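Local coordinates for protein 3-hydroxy-3-methylglutaryl-CoA lyase (Acinetobacter baumannii, PDB 6NDS) that belongs to the HMGL-like family of TIM-barrel enzymes and is modelled here with coenzyme A and a zinc ion, at residues Leu46-Phe51 and Thr275-Leu281; Cys259-Asn265 and Pro297-Ala301. All blocks are in the same frame, centred on the assembly; numbering follows the deposited sequence.

Contact 1 of 2, residues Leu46-Phe51 and Thr275-Leu281; sequences LSTMGF and TIDLDAL
The backbones of 46-51 and 275-281 come nearest at Gly50 and Ile276, whose CA atoms lie 4.6 Å apart, and Asp277 N donates to Met49 O at 3.0 Å with a nearly straight N-H...O angle of 162°. Met49 O also receives the CA-H of Ile276. In return, Gly50 CA directs a C-H at Thr275 O. Gly50 has a positive phi of 114° and no side chain, and its CA comes close against that oxygen. Beside this, the hydroxyl of Thr275 donates to Gly50 O, with OG1 and O 2.8 Å apart. OG1 approaches tilted from the carbonyl plane.

The chain here turns from helix 36-46 into strand 53-58 of the TIM barrel. A type I beta turn, Leu46 to Met49, starts this link. The partner segment leads into helix 278-285, where Asp277 is the N-cap. Its OD1 accepts from Ala280 N from above the carboxylate plane. A water donates to Asp277 OD2 and, weakly, to Thr48 O.

Met49 reaches the first turn of that helix. Its chain bends at chi2 (-69°), which brings SD over to Ala280 CB, 3.7 Å away. CE lies by Ala280 O, and CG meets Leu281 CD1. The same CD1 methyl stands at the edge of the Phe51 ring, near its plane, 3.9 Å from CZ. The ring takes a second methyl, Ile276 CD1, which comes in obliquely to 3.5 Å from Phe51 CD1. The side chains of Phe51 and Ile276 cross at about a right angle. Val18 of strand 17-20 touches both of them.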
# COMPACT_ATOMS: atom_id res chain seq x y z
N LEU A 46 -1.03 -22.61 -8.49
CA LEU A 46 -1.80 -21.41 -8.82
C LEU A 46 -3.05 -21.77 -9.60
O LEU A 46 -4.10 -21.13 -9.44
CB LEU A 46 -0.93 -20.44 -9.63
CG LEU A 46 0.20 -19.82 -8.81
CD1 LEU A 46 1.21 -19.20 -9.78
CD2 LEU A 46 -0.33 -18.77 -7.84
N SER A 47 -2.97 -22.80 -10.46
CA SER A 47 -4.12 -23.25 -11.22
C SER A 47 -5.26 -23.76 -10.35
O SER A 47 -6.37 -23.94 -10.87
CB SER A 47 -3.74 -24.38 -12.20
OG SER A 47 -3.00 -23.86 -13.30
N THR A 48 -5.02 -24.03 -9.07
CA THR A 48 -6.10 -24.49 -8.20
C THR A 48 -6.77 -23.35 -7.43
O THR A 48 -7.70 -23.62 -6.67
CB THR A 48 -5.59 -25.54 -7.20
OG1 THR A 48 -4.73 -24.91 -6.22
CG2 THR A 48 -4.83 -26.66 -7.90
N MET A 49 -6.33 -22.11 -7.64
CA MET A 49 -6.71 -20.99 -6.78
C MET A 49 -7.88 -20.18 -7.29
O MET A 49 -8.41 -19.35 -6.54
CB MET A 49 -5.51 -20.04 -6.57
CG MET A 49 -4.35 -20.70 -5.85
SD MET A 49 -4.72 -21.06 -4.14
CE MET A 49 -3.50 -22.35 -3.85
N GLY A 50 -8.29 -20.37 -8.55
CA GLY A 50 -9.47 -19.72 -9.10
C GLY A 50 -9.21 -18.73 -10.22
O GLY A 50 -10.17 -18.14 -10.72
N PHE A 51 -7.95 -18.53 -10.63
CA PHE A 51 -7.63 -17.55 -11.68
C PHE A 51 -8.19 -17.96 -13.03
O PHE A 51 -8.15 -19.13 -13.42
CB PHE A 51 -6.12 -17.41 -11.82
CG PHE A 51 -5.43 -17.03 -10.55
CD1 PHE A 51 -5.57 -15.76 -10.02
CD2 PHE A 51 -4.64 -17.96 -9.87
CE1 PHE A 51 -4.94 -15.42 -8.83
CE2 PHE A 51 -4.00 -17.64 -8.69
CZ PHE A 51 -4.15 -16.35 -8.15
N THR A 275 -13.11 -14.71 -7.80
CA THR A 275 -13.25 -16.16 -7.77
C THR A 275 -12.03 -16.83 -7.14
O THR A 275 -11.80 -18.02 -7.37
CB THR A 275 -13.49 -16.75 -9.16
OG1 THR A 275 -12.37 -16.48 -10.00
CG2 THR A 275 -14.75 -16.16 -9.80
N ILE A 276 -11.27 -16.11 -6.32
CA ILE A 276 -10.00 -16.59 -5.78
C ILE A 276 -10.23 -17.09 -4.35
O ILE A 276 -10.93 -16.45 -3.57
CB ILE A 276 -8.92 -15.50 -5.80
CG1 ILE A 276 -8.85 -14.80 -7.17
CG2 ILE A 276 -7.55 -16.09 -5.42
CD1 ILE A 276 -8.67 -15.74 -8.36
N ASP A 277 -9.64 -18.24 -4.02
CA ASP A 277 -9.69 -18.80 -2.66
C ASP A 277 -8.59 -18.14 -1.81
O ASP A 277 -7.43 -18.54 -1.85
CB ASP A 277 -9.56 -20.32 -2.73
CG ASP A 277 -9.58 -21.01 -1.36
OD1 ASP A 277 -9.46 -20.35 -0.30
OD2 ASP A 277 -9.68 -22.25 -1.36
N LEU A 278 -8.97 -17.14 -1.01
CA LEU A 278 -7.97 -16.32 -0.32
C LEU A 278 -7.19 -17.13 0.70
O LEU A 278 -5.95 -17.02 0.78
CB LEU A 278 -8.66 -15.13 0.35
CG LEU A 278 -7.74 -14.22 1.18
CD1 LEU A 278 -6.58 -13.65 0.33
CD2 LEU A 278 -8.54 -13.10 1.83
N ASP A 279 -7.88 -17.93 1.51
CA ASP A 279 -7.18 -18.74 2.51
C ASP A 279 -6.12 -19.62 1.87
O ASP A 279 -4.98 -19.70 2.35
CB ASP A 279 -8.17 -19.60 3.28
CG ASP A 279 -8.98 -18.83 4.28
OD1 ASP A 279 -8.43 -17.91 4.92
OD2 ASP A 279 -10.18 -19.15 4.43
N ALA A 280 -6.48 -20.29 0.77
CA ALA A 280 -5.52 -21.17 0.12
C ALA A 280 -4.38 -20.39 -0.51
O ALA A 280 -3.24 -20.86 -0.54
CB ALA A 280 -6.22 -22.03 -0.94
N LEU A 281 -4.68 -19.20 -1.02
CA LEU A 281 -3.65 -18.39 -1.66
C LEU A 281 -2.63 -17.88 -0.65
O LEU A 281 -1.43 -17.87 -0.93
CB LEU A 281 -4.31 -17.23 -2.40
CG LEU A 281 -3.37 -16.45 -3.33
CD1 LEU A 281 -3.03 -17.30 -4.56
CD2 LEU A 281 -4.04 -15.13 -3.71
O HOH W 1 -8.39 -24.31 -3.38

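Contact 2 of 2, residues Cys259-Asn265 and Pro297-Ala301; sequences CTEDLVN and PSQLA
Ser298 OG serves two partners at once: it donates to Glu261 OE2 in a short bond of 2.5 Å and accepts from Ala301 N at 2.9 Å. The second bond is an N-cap bond, since Ser298 stands right before helix 299-303. In this TIM-barrel protein the short helix lies against the start of helix 260-270. OG meets Glu261 OE2 on the anti side of the carboxylate, 27° out of its plane. Glu261 reaches it through a bent chain, with CG set between the backbone N and the carbonyl carbon (chi1 60°). The same OE2 is also bonded to Ser285 OG, and OE1 takes Gly243 N, so both carboxylate oxygens are held.

The carboxylate of Asp262 takes backbone N-H groups at the same helix start. Its OD2 accepts from Gln299 N at 3.0 Å through the syn lone pair. Its OD1 is met by Leu300 N at 2.9 Å on the syn side, but 24° out of the plane. These two successive N-H groups would probably favour its negative charge. Cys259 is the N-cap of helix 260-270, and its SG takes a weak bond from Asp262 N. That sulfur also lies near Ser298 OG.

The Leu300 side chain packs along helix 260-270. It runs past the Asp262 side chain in the opposite direction and crosses that of Asn265 at about a right angle. Arg220 of the second subunit packs on both Asn265 and Leu300. Leu300 CD1 rests 3.7 Å from Asn265 CG, and Leu300 CD2 lies 3.3 Å from Asp262 OD1.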
# COMPACT_ATOMS: atom_id res chain seq x y z
N CYS A 259 0.55 -7.27 -4.84
CA CYS A 259 0.50 -8.60 -4.25
C CYS A 259 -0.89 -9.22 -4.41
O CYS A 259 -1.88 -8.64 -3.96
CB CYS A 259 0.87 -8.48 -2.78
SG CYS A 259 0.66 -9.98 -1.84
N THR A 260 -0.95 -10.41 -5.00
CA THR A 260 -2.25 -11.03 -5.28
C THR A 260 -3.08 -11.21 -4.02
O THR A 260 -4.27 -10.87 -4.00
CB THR A 260 -2.06 -12.38 -5.98
OG1 THR A 260 -1.19 -12.20 -7.09
CG2 THR A 260 -3.39 -12.90 -6.51
N GLU A 261 -2.49 -11.75 -2.95
CA GLU A 261 -3.32 -12.00 -1.78
C GLU A 261 -3.71 -10.70 -1.08
O GLU A 261 -4.78 -10.63 -0.47
CB GLU A 261 -2.63 -12.99 -0.83
CG GLU A 261 -1.30 -12.54 -0.29
CD GLU A 261 -0.10 -12.99 -1.12
OE1 GLU A 261 -0.24 -13.31 -2.32
OE2 GLU A 261 1.01 -13.00 -0.55
N ASP A 262 -2.89 -9.65 -1.17
CA ASP A 262 -3.31 -8.36 -0.64
C ASP A 262 -4.45 -7.77 -1.47
O ASP A 262 -5.38 -7.18 -0.91
CB ASP A 262 -2.12 -7.38 -0.58
CG ASP A 262 -1.01 -7.83 0.39
OD1 ASP A 262 -1.17 -8.88 1.05
OD2 ASP A 262 0.03 -7.13 0.49
N LEU A 263 -4.40 -7.93 -2.80
CA LEU A 263 -5.52 -7.49 -3.65
C LEU A 263 -6.80 -8.26 -3.34
O LEU A 263 -7.87 -7.66 -3.18
CB LEU A 263 -5.14 -7.65 -5.12
CG LEU A 263 -6.28 -7.53 -6.13
CD1 LEU A 263 -6.87 -6.13 -6.09
CD2 LEU A 263 -5.77 -7.87 -7.55
N VAL A 264 -6.70 -9.58 -3.25
CA VAL A 264 -7.89 -10.39 -2.98
C VAL A 264 -8.44 -10.09 -1.60
O VAL A 264 -9.65 -10.02 -1.41
CB VAL A 264 -7.60 -11.89 -3.17
CG1 VAL A 264 -8.84 -12.75 -2.80
CG2 VAL A 264 -7.18 -12.16 -4.62
N ASN A 265 -7.57 -9.85 -0.61
CA ASN A 265 -8.07 -9.48 0.72
C ASN A 265 -8.81 -8.15 0.67
O ASN A 265 -9.87 -8.00 1.29
CB ASN A 265 -6.91 -9.40 1.73
CG ASN A 265 -7.39 -9.00 3.11
OD1 ASN A 265 -8.03 -9.79 3.82
ND2 ASN A 265 -7.12 -7.75 3.50
N PRO A 297 7.35 -9.18 -0.40
CA PRO A 297 6.54 -8.03 0.08
C PRO A 297 5.04 -8.31 0.05
O PRO A 297 4.27 -7.75 -0.74
CB PRO A 297 6.93 -6.92 -0.90
CG PRO A 297 7.92 -7.49 -1.85
CD PRO A 297 7.85 -8.96 -1.76
N SER A 298 4.62 -9.23 0.91
CA SER A 298 3.20 -9.55 1.08
C SER A 298 2.79 -9.16 2.49
O SER A 298 3.32 -9.71 3.46
CB SER A 298 2.94 -11.04 0.87
OG SER A 298 1.62 -11.36 1.29
N GLN A 299 1.81 -8.25 2.61
CA GLN A 299 1.34 -7.90 3.95
C GLN A 299 0.50 -9.02 4.54
O GLN A 299 0.60 -9.31 5.74
CB GLN A 299 0.56 -6.59 3.91
CG GLN A 299 1.38 -5.37 3.51
CD GLN A 299 2.47 -5.04 4.52
OE1 GLN A 299 2.24 -4.32 5.49
NE2 GLN A 299 3.65 -5.58 4.29
N LEU A 300 -0.33 -9.67 3.71
CA LEU A 300 -1.20 -10.73 4.23
C LEU A 300 -0.40 -11.97 4.63
O LEU A 300 -0.77 -12.65 5.59
CB LEU A 300 -2.28 -11.08 3.22
CG LEU A 300 -3.62 -10.32 3.33
CD1 LEU A 300 -4.43 -10.79 4.52
CD2 LEU A 300 -3.41 -8.79 3.43
N ALA A 301 0.68 -12.29 3.92
CA ALA A 301 1.46 -13.45 4.34
C ALA A 301 2.10 -13.21 5.70
O ALA A 301 2.24 -14.14 6.50
CB ALA A 301 2.53 -13.78 3.29

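How the contacts relate
From the N terminus the chain first meets 46-51, the link between helix 36-46 and strand 53-58. It then runs through the other barrel strands to 259-265 at the start of helix 260-270. Next comes 275-281, which closes the long loop of contact 1 onto helix 278-285. Last comes 297-301, which closes the much shorter loop of contact 2. The two loops cross, because 259-265 lies within the loop closed by contact 1 and 275-281 within the loop closed by contact 2. They also touch: Leu281 and Phe51 pack on Thr260, and Leu278 on Glu261. Together they join an early barrel link to the C-terminal helices.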